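Local coordinates for protein nucleoside hydrolase, putative (Trypanosoma brucei, PDB 3FZ0) that binds a calcium ion and belongs to the nucleoside hydrolase family, with a mixed beta-sheet packed between helices, at residues B[174-177]-B[178-181]; B[206-209]-B[210-213]; B[220-224]-B[225-229]; B[238-241]-B[242-245]. The protein carries 2 engineered substitutions. All coordinates share one frame; numbering follows the deposited sequence.

Contact 1: residues B[174-177]-B[178-181]. With BTB (2-[bis-(2-hydroxy-ethyl)-amino]-2-hydroxymethyl-propane-1,3-diol), chain H.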
# COMPACT_ATOMS: atom_id res chain seq x y z
N ASN B 174 6.16 18.65 3.13
CA ASN B 174 7.46 19.17 3.57
C ASN B 174 8.25 18.06 4.27
O ASN B 174 9.39 18.25 4.69
CB ASN B 174 7.28 20.43 4.45
CG ASN B 174 6.41 20.18 5.70
OD1 ASN B 174 6.30 19.05 6.15
ND2 ASN B 174 5.78 21.23 6.23
N SER B 175 7.63 16.89 4.41
CA SER B 175 8.29 15.72 4.97
C SER B 175 8.65 14.66 3.91
O SER B 175 9.81 14.30 3.75
CB SER B 175 7.45 15.12 6.10
OG SER B 175 8.10 14.01 6.68
N ASN B 176 7.65 14.16 3.18
CA ASN B 176 7.93 13.54 1.86
C ASN B 176 7.28 14.41 0.78
O ASN B 176 6.82 15.52 1.09
CB ASN B 176 7.51 12.07 1.78
CG ASN B 176 6.01 11.88 2.02
OD1 ASN B 176 5.18 12.74 1.64
ND2 ASN B 176 5.66 10.76 2.67
N MET B 177 7.26 13.96 -0.47
CA MET B 177 6.72 14.79 -1.56
C MET B 177 5.25 15.23 -1.34
O MET B 177 4.85 16.28 -1.85
CB MET B 177 6.86 14.10 -2.93
CG MET B 177 8.31 13.93 -3.38
SD MET B 177 8.53 12.73 -4.72
CE MET B 177 8.15 13.74 -6.10
N ALA B 178 4.48 14.46 -0.57
CA ALA B 178 3.05 14.72 -0.47
C ALA B 178 2.59 15.12 0.93
O ALA B 178 1.54 15.79 1.07
CB ALA B 178 2.30 13.53 -0.91
N ALA B 179 3.35 14.72 1.95
CA ALA B 179 2.86 14.77 3.34
C ALA B 179 3.60 15.79 4.18
O ALA B 179 4.83 15.89 4.10
CB ALA B 179 2.92 13.37 4.03
N GLU B 180 2.82 16.52 5.00
CA GLU B 180 3.34 17.43 6.01
C GLU B 180 3.91 16.63 7.21
O GLU B 180 3.40 15.56 7.58
CB GLU B 180 2.19 18.38 6.42
CG GLU B 180 2.45 19.42 7.54
CD GLU B 180 2.44 18.81 8.91
OE1 GLU B 180 1.62 17.92 9.17
OE2 GLU B 180 3.28 19.20 9.72
N PHE B 181 4.96 17.16 7.84
CA PHE B 181 5.61 16.52 9.01
C PHE B 181 4.71 15.82 10.06
O PHE B 181 4.89 14.63 10.32
CB PHE B 181 6.56 17.51 9.72
CG PHE B 181 7.35 16.90 10.85
CD1 PHE B 181 8.44 16.08 10.58
CD2 PHE B 181 6.99 17.14 12.18
CE1 PHE B 181 9.17 15.48 11.62
CE2 PHE B 181 7.72 16.55 13.24
CZ PHE B 181 8.82 15.73 12.96
C1 BTB H . 5.04 22.25 10.18
O1 BTB H . 5.05 21.19 9.23
C2 BTB H . 6.35 22.25 10.98
C3 BTB H . 6.40 23.51 11.84
O3 BTB H . 5.42 23.41 12.82
C4 BTB H . 6.27 20.90 11.72
O4 BTB H . 6.66 20.92 13.08
N BTB H . 7.56 22.35 10.14
C5 BTB H . 8.85 21.84 10.63
C6 BTB H . 9.22 20.66 9.71
O6 BTB H . 9.36 19.47 10.50
C7 BTB H . 7.42 22.96 8.81
C8 BTB H . 8.78 23.10 8.15
O8 BTB H . 9.37 24.21 8.84
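Asn-174 and Phe-181 close the ends of a tight chain reversal in the loop that leads into helix 181-185, and an Asx turn made by Asn-176 forms its bend. In that turn Asn-176 OD1 takes two backbone donors, Ala-178 N at 2.9 Å and Ala-179 N at 2.7 Å, which reach it from opposite faces of the amide plane. With CG lodged between its own N and carbonyl carbon (chi1 60°), the amide reaches over the turn. Ala-179 O then receives Ser-175 N at 3.0 Å, and Asn-176 N more weakly. At the open end Asn-174 OD1 accepts Phe-181 N, lying in the carbonyl plane, at 2.9 Å. Asn-174 ND2 donates to O1 of the BTB molecule at 3.1 Å, and that hydroxyl in turn donates a hydrogen bond to Glu-180 OE2 at 2.7 Å, so BTB O1 links two side chains of the turn. BTB O6 sits over one face of the Phe-181 ring, near its rim. Glu-180 is the N-cap of helix 181-185, its carboxylate taking Asn-182 N and Ser-183 N. Ser-175 OG bonds His-184 in that helix, Trp-208 of helix 208-212 touches Asn-174 and Glu-180, and Met-177 packs on Ile-319 of the second subunit.

Contact 2: residues B[206-209]-B[210-213]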
# COMPACT_ATOMS: atom_id res chain seq x y z
N VAL B 206 -5.65 23.05 10.26
CA VAL B 206 -4.73 24.13 9.96
C VAL B 206 -3.49 23.53 9.28
O VAL B 206 -2.55 23.02 9.93
CB VAL B 206 -4.44 24.97 11.20
CG1 VAL B 206 -3.54 26.19 10.86
CG2 VAL B 206 -5.80 25.40 11.85
N ASN B 207 -3.53 23.56 7.95
CA ASN B 207 -2.57 22.84 7.12
C ASN B 207 -1.39 23.72 6.77
O ASN B 207 -1.42 24.94 6.97
CB ASN B 207 -3.24 22.36 5.82
CG ASN B 207 -4.03 23.45 5.14
OD1 ASN B 207 -3.48 24.25 4.38
ND2 ASN B 207 -5.31 23.53 5.45
N TRP B 208 -0.37 23.08 6.22
CA TRP B 208 0.88 23.73 5.85
C TRP B 208 0.70 24.98 4.96
O TRP B 208 1.21 26.06 5.30
CB TRP B 208 1.81 22.71 5.19
CG TRP B 208 3.07 23.26 4.57
CD1 TRP B 208 3.40 23.21 3.24
CD2 TRP B 208 4.16 23.89 5.24
NE1 TRP B 208 4.62 23.76 3.06
CE2 TRP B 208 5.13 24.19 4.26
CE3 TRP B 208 4.42 24.25 6.58
CZ2 TRP B 208 6.35 24.87 4.55
CZ3 TRP B 208 5.65 24.90 6.88
CH2 TRP B 208 6.59 25.21 5.88
N GLU B 209 -0.01 24.84 3.85
CA GLU B 209 -0.12 25.93 2.86
C GLU B 209 -0.83 27.16 3.41
O GLU B 209 -0.42 28.26 3.17
CB GLU B 209 -0.78 25.48 1.55
CG GLU B 209 0.00 24.39 0.78
CD GLU B 209 -0.36 22.96 1.20
OE1 GLU B 209 -0.85 22.77 2.32
OE2 GLU B 209 -0.15 22.01 0.40
N VAL B 210 -1.85 26.97 4.22
CA VAL B 210 -2.48 28.15 4.80
C VAL B 210 -1.55 28.84 5.79
O VAL B 210 -1.63 30.07 5.93
CB VAL B 210 -3.88 27.85 5.40
CG1 VAL B 210 -3.78 27.14 6.74
CG2 VAL B 210 -4.65 29.13 5.52
N THR B 211 -0.65 28.11 6.44
CA THR B 211 0.31 28.77 7.36
C THR B 211 1.42 29.45 6.57
O THR B 211 1.86 30.54 6.94
CB THR B 211 0.83 27.86 8.49
OG1 THR B 211 1.71 26.87 7.95
CG2 THR B 211 -0.36 27.17 9.24
N VAL B 212 1.86 28.85 5.46
CA VAL B 212 2.82 29.50 4.60
C VAL B 212 2.27 30.86 4.10
O VAL B 212 3.03 31.85 3.92
CB VAL B 212 3.20 28.61 3.39
CG1 VAL B 212 4.07 29.40 2.34
CG2 VAL B 212 3.91 27.36 3.89
N ASN B 213 0.95 30.89 3.88
CA ASN B 213 0.24 32.06 3.40
C ASN B 213 0.03 33.15 4.44
O ASN B 213 -0.41 34.25 4.12
CB ASN B 213 -1.13 31.66 2.87
CG ASN B 213 -1.79 32.78 2.09
OD1 ASN B 213 -2.86 33.28 2.48
ND2 ASN B 213 -1.14 33.21 1.02
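Val-212 sets its CG2 methyl squarely over the six-membered ring of Trp-208, a CH-pi contact 3.6 Å from CG2 to the ring centroid and 19° off the normal. The two residues are four apart on helix 208-212, a short helix that begins directly after strand 203-206 of the central sheet. Trp-208 CG stands anti to its N (chi1 172°), which lays the indole alongside the helix where that methyl can reach it. The carbonyl behind it is doubly used: Trp-208 O takes Val-212 N at 2.9 Å, nearly in line with the C=O bond, and the Thr-211 hydroxyl OG1 at 2.8 Å from a more bent approach. One layer further out, Asn-207 is the N-cap. Its OD1 receives Val-210 N at 3.2 Å, a fairly straight bond (160°) whose donor stands above the amide plane. Asn-207 is itself held by Ile-340 O on its ND2 and by Ser-169 on its OD1, while the Glu-209 carboxylate bonds the backbone N atoms of Ser-169 and Lys-172. Trp-208 NE1 is hydrogen-bonded to Tyr-322 OH of the second subunit. On the buried side the strand end meets the helix methyl to methyl, with Val-206 CG1 3.7 Å from Thr-211 CG2.

Contact 3: residues B[220-224]-B[225-229]. Engineered in segment 225-229: Ser-229 (natural residue Leu).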
# COMPACT_ATOMS: atom_id res chain seq x y z
N PHE B 220 9.33 42.41 10.21
CA PHE B 220 8.39 42.43 11.31
C PHE B 220 9.06 41.81 12.55
O PHE B 220 9.05 42.43 13.63
CB PHE B 220 7.10 41.68 10.95
CG PHE B 220 6.12 41.57 12.08
CD1 PHE B 220 5.17 42.58 12.28
CD2 PHE B 220 6.13 40.47 12.95
CE1 PHE B 220 4.25 42.49 13.33
CE2 PHE B 220 5.22 40.37 14.01
CZ PHE B 220 4.27 41.36 14.20
N TYR B 221 9.64 40.62 12.37
CA TYR B 221 10.38 39.94 13.43
C TYR B 221 11.38 40.87 14.12
O TYR B 221 11.44 40.92 15.35
CB TYR B 221 11.12 38.71 12.89
CG TYR B 221 11.92 38.01 13.96
CD1 TYR B 221 11.30 37.20 14.92
CD2 TYR B 221 13.32 38.15 14.01
CE1 TYR B 221 12.05 36.54 15.90
CE2 TYR B 221 14.06 37.50 14.97
CZ TYR B 221 13.43 36.69 15.91
OH TYR B 221 14.17 36.03 16.89
N ASP B 222 12.14 41.61 13.33
CA ASP B 222 13.16 42.50 13.88
C ASP B 222 12.51 43.49 14.86
O ASP B 222 13.09 43.77 15.90
CB ASP B 222 13.95 43.21 12.78
CG ASP B 222 15.00 42.31 12.13
OD1 ASP B 222 15.18 41.17 12.59
OD2 ASP B 222 15.66 42.75 11.15
N LYS B 223 11.32 43.98 14.52
CA LYS B 223 10.60 44.93 15.36
C LYS B 223 9.99 44.23 16.57
O LYS B 223 9.99 44.77 17.67
CB LYS B 223 9.51 45.65 14.59
CG LYS B 223 10.01 46.81 13.77
CD LYS B 223 9.01 47.17 12.66
CE LYS B 223 9.43 48.44 11.92
NZ LYS B 223 8.51 48.74 10.76
N LEU B 224 9.51 43.01 16.37
CA LEU B 224 8.99 42.18 17.45
C LEU B 224 9.98 42.10 18.62
O LEU B 224 9.60 42.28 19.79
CB LEU B 224 8.63 40.78 16.90
CG LEU B 224 7.73 39.85 17.74
CD1 LEU B 224 6.34 40.46 17.84
CD2 LEU B 224 7.71 38.40 17.26
N VAL B 225 11.27 41.88 18.33
CA VAL B 225 12.26 41.61 19.37
C VAL B 225 13.12 42.82 19.76
O VAL B 225 14.16 42.67 20.42
CB VAL B 225 13.18 40.39 19.01
CG1 VAL B 225 12.43 39.12 19.03
CG2 VAL B 225 13.88 40.56 17.68
N ASN B 226 12.65 44.00 19.32
CA ASN B 226 13.24 45.30 19.58
C ASN B 226 14.61 45.55 18.98
O ASN B 226 15.40 46.34 19.49
CB ASN B 226 13.25 45.62 21.07
CG ASN B 226 12.18 46.62 21.47
OD1 ASN B 226 11.13 46.78 20.81
ND2 ASN B 226 12.42 47.29 22.58
N ARG B 227 14.91 44.86 17.90
CA ARG B 227 16.07 45.26 17.15
C ARG B 227 15.81 46.58 16.47
O ARG B 227 14.75 46.82 15.88
CB ARG B 227 16.46 44.21 16.12
CG ARG B 227 17.02 42.98 16.76
CD ARG B 227 16.94 41.88 15.77
NE ARG B 227 17.62 40.70 16.25
CZ ARG B 227 17.61 39.55 15.61
NH1 ARG B 227 16.94 39.42 14.46
NH2 ARG B 227 18.24 38.52 16.15
N GLU B 228 16.77 47.47 16.55
CA GLU B 228 16.67 48.65 15.75
C GLU B 228 17.97 48.87 15.02
O GLU B 228 18.97 48.22 15.32
CB GLU B 228 16.30 49.86 16.62
CG GLU B 228 17.43 50.35 17.47
CD GLU B 228 16.91 50.97 18.73
OE1 GLU B 228 17.45 52.04 19.15
OE2 GLU B 228 15.95 50.37 19.29
N SER B 229 17.89 49.73 14.02
CA SER B 229 19.03 50.52 13.52
C SER B 229 18.76 50.94 12.10
O SER B 229 18.48 50.10 11.23
CB SER B 229 20.40 49.87 13.66
OG SER B 229 21.39 50.76 13.21
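Arg-227 and Asp-222 are brought together by matching first torsions: in each, CG lies opposite the carbonyl carbon (chi1 -71° and -78°). From there the arginine chain runs extended from CG to NE, back along the end of helix 218-224, and delivers NH1 to Asp-222 OD1 at 3.1 Å. In this salt bridge OD1 lies in the guanidinium plane, while NH1 meets the carboxylate on its syn side and well out of its plane; the two flat groups are strongly turned against each other. The same NH1 lies at the edge of the Tyr-221 ring, 3.5 Å from CE2, with the ring and guanidinium planes close to perpendicular. Val-225 lies against the phenol ring: CG2 is above one face toward the rim, and CG1 is 4.1 Å from CZ.

Both charges have further partners. Glu-254 also pairs with Arg-227 NH1 and Glu-247 with NH2, while Arg-258 pairs with Asp-222 OD1, so a network of alternating charges gathers at this helix end and would be expected to hold the guanidinium in place. Phe-220 and Leu-224 face helix 345-356.

The backbone leaves the helix in a set pattern. Val-225 N still makes a helical bond to Tyr-221 O, 3.1 Å away. Asn-226, at positive phi (65°), then turns the chain, so that Asn-226 N bonds Lys-223 O at 3.2 Å and Arg-227 N reaches back to Asp-222 O at 2.9 Å. These two bonds and the left-handed Asn-226 at C-prime make a Schellman motif, which ends the helix and starts the short strand 227-228, paired antiparallel with 235-236.

Contact 4: residues B[238-241]-B[242-245]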
# COMPACT_ATOMS: atom_id res chain seq x y z
N ASN B 238 16.18 47.78 24.20
CA ASN B 238 15.56 47.68 25.54
C ASN B 238 14.50 46.55 25.57
O ASN B 238 13.29 46.78 25.79
CB ASN B 238 15.08 49.07 26.02
CG ASN B 238 14.35 49.06 27.40
OD1 ASN B 238 14.55 48.17 28.26
ND2 ASN B 238 13.51 50.07 27.60
N GLN B 239 15.00 45.34 25.33
CA GLN B 239 14.19 44.16 25.31
C GLN B 239 13.55 43.83 26.63
O GLN B 239 14.21 43.82 27.67
CB GLN B 239 15.02 42.98 24.89
CG GLN B 239 15.34 42.99 23.44
CD GLN B 239 16.13 41.79 23.05
OE1 GLN B 239 17.10 41.44 23.72
NE2 GLN B 239 15.73 41.14 21.97
N ASN B 240 12.25 43.53 26.58
CA ASN B 240 11.61 42.90 27.71
C ASN B 240 11.98 41.39 27.72
O ASN B 240 12.65 40.91 26.79
CB ASN B 240 10.09 43.19 27.75
CG ASN B 240 9.30 42.51 26.63
OD1 ASN B 240 9.59 41.37 26.25
ND2 ASN B 240 8.24 43.18 26.15
N LYS B 241 11.56 40.65 28.75
CA LYS B 241 12.02 39.28 28.93
C LYS B 241 11.37 38.38 27.90
O LYS B 241 11.92 37.31 27.59
CB LYS B 241 11.81 38.80 30.38
CG LYS B 241 10.38 38.89 30.85
CD LYS B 241 10.21 38.53 32.30
CE LYS B 241 8.99 37.65 32.53
NZ LYS B 241 8.86 37.32 33.97
N TRP B 242 10.20 38.80 27.36
CA TRP B 242 9.52 38.11 26.25
C TRP B 242 10.30 38.26 24.93
O TRP B 242 10.51 37.30 24.22
CB TRP B 242 8.07 38.61 26.01
CG TRP B 242 7.17 38.90 27.22
CD1 TRP B 242 6.47 40.04 27.45
CD2 TRP B 242 6.86 38.02 28.33
NE1 TRP B 242 5.76 39.95 28.62
CE2 TRP B 242 5.97 38.73 29.18
CE3 TRP B 242 7.25 36.73 28.69
CZ2 TRP B 242 5.46 38.18 30.37
CZ3 TRP B 242 6.75 36.18 29.89
CH2 TRP B 242 5.86 36.93 30.72
N GLN B 243 10.73 39.46 24.59
CA GLN B 243 11.50 39.65 23.36
C GLN B 243 12.85 38.96 23.43
O GLN B 243 13.26 38.30 22.48
CB GLN B 243 11.66 41.13 23.05
CG GLN B 243 10.35 41.90 22.93
CD GLN B 243 10.58 43.40 22.98
OE1 GLN B 243 11.22 43.87 23.90
NE2 GLN B 243 10.10 44.14 21.98
N GLU B 244 13.52 39.07 24.57
CA GLU B 244 14.83 38.42 24.76
C GLU B 244 14.73 36.91 24.52
O GLU B 244 15.52 36.33 23.77
CB GLU B 244 15.40 38.71 26.14
CG GLU B 244 16.60 37.85 26.47
CD GLU B 244 17.20 38.19 27.80
OE1 GLU B 244 17.96 37.33 28.30
OE2 GLU B 244 16.93 39.28 28.36
N PHE B 245 13.73 36.30 25.14
CA PHE B 245 13.46 34.89 25.00
C PHE B 245 13.16 34.50 23.55
O PHE B 245 13.71 33.52 23.06
CB PHE B 245 12.32 34.46 25.96
CG PHE B 245 11.93 33.00 25.85
CD1 PHE B 245 12.49 32.06 26.69
CD2 PHE B 245 10.96 32.59 24.94
CE1 PHE B 245 12.11 30.71 26.61
CE2 PHE B 245 10.57 31.24 24.85
CZ PHE B 245 11.14 30.31 25.68
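Asn-240 and Gln-243 exchange hydrogen bonds at the start of helix 241-249, each side chain serving the other's backbone N. Asn-240 CG stands between its own N and carbonyl carbon (chi1 69°), which curls the short amide over the first turn, and OD1 takes Gln-243 N at 2.8 Å with the donor tilted somewhat from the amide plane. The glutamine answers with a longer reach. Its CG lies beside its own N (chi1 -57°) and the chain is extended beyond, long enough for OE1 to accept Asn-240 N at 2.9 Å, in the carbonyl plane. The two side chains cross near a right angle, their amide planes 36° apart. The backbone adds Glu-244 N to Asn-240 O at 3.0 Å and Phe-245 N to Lys-241 O at 3.2 Å.

Lys-241 and the buried Trp-242 run side by side, pointing the same way. Lysine CE rests over one face of the indole in a CH-pi contact, 4.0 Å from the centroid of the six-membered ring and offset toward its rim. The indole also stacks on Tyr-60, and its NE1 bonds Tyr-358 O near the C-terminus. Gln-239 lays its extended chain against the first turn, with CG 4.1 Å from Gln-243 CB.

Asn-240 ND2 donates to Val-356 O, and the buried Phe-245 ring stacks on Phe-96. Glu-244 OE1 forms a salt bridge with Lys-248 NZ, one turn on. Reciprocal side-chain to backbone bonds between N-cap and N3 residues are the mark of a capping box, here starting helix 241-249.

How the contacts relate
The four local contacts fall into two pairs. Contacts 1 and 2, centres 13 Å apart, meet where Asn-174 ND2 packs 3.3 Å from Trp-208 CD2, and both border the bound BTB. They lie on the calcium side of the fold: the side chain of Phe-181 is about 7 Å and that of Trp-208 about 10 Å from the ion held by Asp-14, Asp-19, Leu-134 and Asp-283. Contacts 3 and 4, centres 11 Å apart, join a helix end to a helix start through probable hydrogen bonds from Gln-239 NE2 to Val-225 O (2.7 Å) and Gln-243 NE2 to Leu-224 O (2.9 Å). Between the pairs, contacts 2 and 3 approach nearest, about 12 Å between closest atoms.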